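Local coordinates for protein phospholyase (Arthrobacter aurescens, PDB 5G4I) that uses pyridoxal phosphate to catalyse a phospholyase reaction, probably on phosphoethanolamine, within the scaffold of a class III transaminase, at residues V140-S143 with D144-H148; E156-G160 with L161-E165. All blocks are in the same frame, centred on the assembly; numbering follows the deposited sequence.

Contact 1: V140-S143 with D144-H148; sequences VLVS and DFSYH. With PLP (pyridoxal-5'-phosphate), chain C.
Ser143 and Ser146 make the tight half of this local contact, where the chain turns as it leaves strand 140-143. Ser143 OG accepts from Phe145 N at 3.1 Å with an N-H...O angle of 163°, the i to i+2 pattern of an ST turn, and the same oxygen is also hydrogen-bonded to Glu224. Ser146 returns the grip: its OG, set between backbone N and carbonyl carbon (chi1 52°), donates to Ser143 O at 3.0 Å from 37° above the carbonyl plane. The strand belongs to the mixed seven-stranded sheet of the large domain, characteristic of fold-type I PLP enzymes, and the loop leaving it carries Tyr147 and His148 to the cofactor. Packing beyond the serines is looser. Val142 CG1 only grazes His148 CD2 at 4.2 Å, isopropyl and imidazole running antiparallel, and water 1, in plane at the imidazole edge, joins His148 NE2 (2.9 Å) to Ser143 N (3.0 Å). His148 ND1 is hydrogen-bonded to Asp251, also of the PLP pocket, while His148 O lies 3.2 Å from C6 of PLP. Asp144 and Phe145, both partly exposed, point away from the strand, Asp144 OD2 forming a salt bridge with Arg175.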
# COMPACT_ATOMS: atom_id res chain seq x y z
N VAL A 140 20.15 1.17 -10.78
CA VAL A 140 19.12 0.15 -11.04
C VAL A 140 19.22 -0.36 -12.46
O VAL A 140 19.18 0.44 -13.45
CB VAL A 140 17.72 0.72 -10.75
CG1 VAL A 140 16.61 -0.29 -11.16
CG2 VAL A 140 17.57 1.14 -9.31
N LEU A 141 19.27 -1.69 -12.66
CA LEU A 141 19.12 -2.34 -13.97
C LEU A 141 17.71 -2.93 -14.09
O LEU A 141 17.31 -3.70 -13.19
CB LEU A 141 20.16 -3.48 -14.10
CG LEU A 141 21.65 -3.08 -14.10
CD1 LEU A 141 22.51 -4.33 -14.08
CD2 LEU A 141 22.06 -2.22 -15.24
N VAL A 142 16.99 -2.52 -15.12
CA VAL A 142 15.66 -3.02 -15.41
C VAL A 142 15.56 -3.35 -16.89
O VAL A 142 16.42 -2.90 -17.72
CB VAL A 142 14.50 -2.05 -15.09
CG1 VAL A 142 14.17 -2.04 -13.61
CG2 VAL A 142 14.76 -0.65 -15.69
N SER A 143 14.51 -4.06 -17.39
CA SER A 143 14.31 -4.17 -18.82
C SER A 143 13.81 -2.85 -19.44
O SER A 143 13.24 -2.01 -18.73
CB SER A 143 13.26 -5.27 -19.14
OG SER A 143 12.01 -4.73 -19.35
N ASP A 144 14.02 -2.73 -20.75
CA ASP A 144 13.54 -1.59 -21.53
C ASP A 144 12.07 -1.60 -21.87
O ASP A 144 11.62 -0.66 -22.54
CB ASP A 144 14.38 -1.38 -22.79
CG ASP A 144 14.18 -2.40 -23.83
OD1 ASP A 144 13.36 -3.35 -23.76
OD2 ASP A 144 15.02 -2.32 -24.82
N PHE A 145 11.25 -2.52 -21.32
CA PHE A 145 9.78 -2.40 -21.46
C PHE A 145 9.14 -3.13 -20.24
O PHE A 145 8.52 -4.19 -20.38
CB PHE A 145 9.28 -2.89 -22.84
CG PHE A 145 7.97 -2.23 -23.24
CD1 PHE A 145 7.99 -0.95 -23.69
CD2 PHE A 145 6.78 -2.88 -23.03
CE1 PHE A 145 6.79 -0.28 -24.03
CE2 PHE A 145 5.56 -2.20 -23.44
CZ PHE A 145 5.64 -0.97 -23.87
N SER A 146 9.31 -2.50 -19.08
CA SER A 146 8.87 -3.10 -17.79
C SER A 146 8.01 -2.18 -16.95
O SER A 146 7.99 -0.95 -17.15
CB SER A 146 10.07 -3.58 -16.97
OG SER A 146 11.03 -2.59 -16.79
N TYR A 147 7.33 -2.77 -15.96
CA TYR A 147 6.50 -2.02 -15.02
C TYR A 147 6.48 -2.73 -13.65
O TYR A 147 6.12 -3.91 -13.56
CB TYR A 147 5.07 -1.80 -15.54
CG TYR A 147 4.18 -1.12 -14.51
CD1 TYR A 147 4.33 0.22 -14.21
CD2 TYR A 147 3.22 -1.85 -13.76
CE1 TYR A 147 3.59 0.86 -13.25
CE2 TYR A 147 2.42 -1.20 -12.83
CZ TYR A 147 2.60 0.14 -12.56
OH TYR A 147 1.86 0.77 -11.59
N HIS A 148 6.96 -2.03 -12.61
CA HIS A 148 7.09 -2.64 -11.27
C HIS A 148 6.30 -1.92 -10.17
O HIS A 148 6.33 -2.27 -8.99
CB HIS A 148 8.62 -2.73 -10.91
CG HIS A 148 9.38 -3.61 -11.84
ND1 HIS A 148 9.28 -4.97 -11.83
CD2 HIS A 148 10.26 -3.32 -12.84
CE1 HIS A 148 10.03 -5.47 -12.78
NE2 HIS A 148 10.61 -4.50 -13.45
N1 PLP C . 5.03 -5.58 -10.51
C2 PLP C . 4.39 -6.37 -11.40
C2A PLP C . 5.18 -7.36 -12.23
C3 PLP C . 2.92 -6.27 -11.58
O3 PLP C . 2.26 -7.06 -12.47
C4 PLP C . 2.20 -5.28 -10.74
C4A PLP C . 0.73 -5.11 -10.85
C5 PLP C . 3.01 -4.48 -9.80
C6 PLP C . 4.39 -4.68 -9.74
C5A PLP C . 2.35 -3.45 -8.91
O4P PLP C . 1.27 -4.05 -8.20
P PLP C . 0.22 -3.15 -7.39
O1P PLP C . -0.69 -2.60 -8.47
O2P PLP C . -0.45 -4.12 -6.45
O3P PLP C . 1.08 -2.11 -6.72
O HOH W 1 12.75 -5.22 -15.28

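Contact 2: E156-G160 with L161-E165; sequences EITTG and LTVHE
Thr158 and Leu161 meet around a flat peptide group rather than a ring. The Thr158 methyl CG2 lies 3.6 Å from Leu161 O on one side of that carbonyl plane, and water 2 donates to the same oxygen from the other side at 2.8 Å, neither lying in the plane. The same water donates to Thr158 O at 3.2 Å, so it bridges two carbonyls across the bend at Gly160. The methyl is aimed at the bend because it stands anti to the backbone N (chi1 -63° places OG1, which bonds Leu154 O, beside that N). From there CG2 reaches Leu161 CD2 at 4.1 Å and, more loosely, Val163 CG1 at 4.4 Å, giving a small apolar cluster. Leu161 N is buried by the turn and has no partner in the model. At the two ends of the segment, Glu156 OE2 and Glu165 OE2 lie 6.4 Å apart without touching; Arg129 of the second subunit forms a salt bridge with Glu165, which would offset the like charges. The bend thus follows helix 152-155, lies against strands 140-143 and 171-174 through Ile157, and meets the second subunit, where Leu161 packs on Met307.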
# COMPACT_ATOMS: atom_id res chain seq x y z
N GLU A 156 10.45 6.54 -11.49
CA GLU A 156 11.77 6.92 -12.04
C GLU A 156 12.46 5.80 -12.80
O GLU A 156 13.48 6.10 -13.51
CB GLU A 156 12.67 7.46 -10.91
CG GLU A 156 12.18 8.81 -10.32
CD GLU A 156 12.97 9.27 -9.11
OE1 GLU A 156 13.81 8.51 -8.58
OE2 GLU A 156 12.65 10.34 -8.55
N ILE A 157 12.04 4.53 -12.61
CA ILE A 157 12.70 3.39 -13.31
C ILE A 157 11.79 2.80 -14.37
O ILE A 157 12.15 1.83 -15.03
CB ILE A 157 13.19 2.31 -12.30
CG1 ILE A 157 12.03 1.41 -11.79
CG2 ILE A 157 13.97 2.91 -11.17
CD1 ILE A 157 12.42 0.30 -10.84
N THR A 158 10.54 3.33 -14.55
CA THR A 158 9.52 2.75 -15.42
C THR A 158 9.80 2.98 -16.92
O THR A 158 9.98 4.13 -17.34
CB THR A 158 8.13 3.29 -15.06
OG1 THR A 158 7.78 2.89 -13.71
CG2 THR A 158 7.06 2.80 -15.97
N THR A 159 9.78 1.88 -17.74
CA THR A 159 10.04 1.94 -19.18
C THR A 159 8.84 1.45 -20.02
O THR A 159 8.81 1.77 -21.26
CB THR A 159 11.28 1.15 -19.50
OG1 THR A 159 11.09 -0.22 -19.08
CG2 THR A 159 12.53 1.75 -18.86
N GLY A 160 7.89 0.71 -19.47
CA GLY A 160 6.82 0.07 -20.23
C GLY A 160 5.48 0.70 -20.12
O GLY A 160 4.46 0.15 -20.65
N LEU A 161 5.41 1.84 -19.47
CA LEU A 161 4.17 2.57 -19.32
C LEU A 161 4.50 4.09 -19.27
O LEU A 161 5.63 4.47 -18.88
CB LEU A 161 3.58 1.97 -17.97
CG LEU A 161 2.50 2.50 -17.20
CD1 LEU A 161 1.65 1.46 -16.51
CD2 LEU A 161 3.05 3.53 -16.24
N THR A 162 3.54 4.98 -19.67
CA THR A 162 3.82 6.40 -19.69
C THR A 162 3.75 7.03 -18.26
O THR A 162 2.72 6.90 -17.55
CB THR A 162 2.77 7.12 -20.59
OG1 THR A 162 2.97 6.66 -21.90
CG2 THR A 162 3.00 8.66 -20.58
N VAL A 163 4.84 7.71 -17.87
CA VAL A 163 4.90 8.52 -16.65
C VAL A 163 5.52 9.91 -16.95
O VAL A 163 6.26 10.04 -17.96
CB VAL A 163 5.69 7.82 -15.51
CG1 VAL A 163 4.99 6.56 -15.05
CG2 VAL A 163 7.15 7.57 -15.86
N HIS A 164 5.18 10.90 -16.14
CA HIS A 164 5.75 12.28 -16.35
C HIS A 164 7.21 12.31 -16.02
O HIS A 164 7.99 13.10 -16.62
CB HIS A 164 4.94 13.23 -15.44
CG HIS A 164 5.27 14.68 -15.59
ND1 HIS A 164 4.70 15.51 -16.52
CD2 HIS A 164 6.06 15.45 -14.82
CE1 HIS A 164 5.14 16.75 -16.33
NE2 HIS A 164 5.99 16.73 -15.31
N GLU A 165 7.67 11.54 -15.02
CA GLU A 165 9.08 11.58 -14.60
C GLU A 165 10.01 11.13 -15.73
O GLU A 165 9.78 10.06 -16.32
CB GLU A 165 9.34 10.59 -13.43
CG GLU A 165 8.66 11.02 -12.11
CD GLU A 165 7.17 10.74 -11.90
OE1 GLU A 165 6.50 10.20 -12.81
OE2 GLU A 165 6.67 11.14 -10.79
O HOH W 2 8.17 5.24 -19.67

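How the contacts relate
From the N terminus, strand 140-143 enters contact 1, which closes the turn into the PLP pocket; the chain then passes helix 152-155 and bends again in contact 2 before reaching strand 171-174. The two local turns follow in series, neither nesting nor crossing, yet their centres lie about 9 Å apart because the later loop folds back on the earlier one. Two probable hydrogen bonds support this: Thr159 OG1 lies 2.8 Å from Ser143 O, and Gly160 N lies 2.8 Å from Ser146 O. Together they tie the cofactor loop at the end of one parallel strand to the segment that carries Leu161 and Glu165 to the subunit interface.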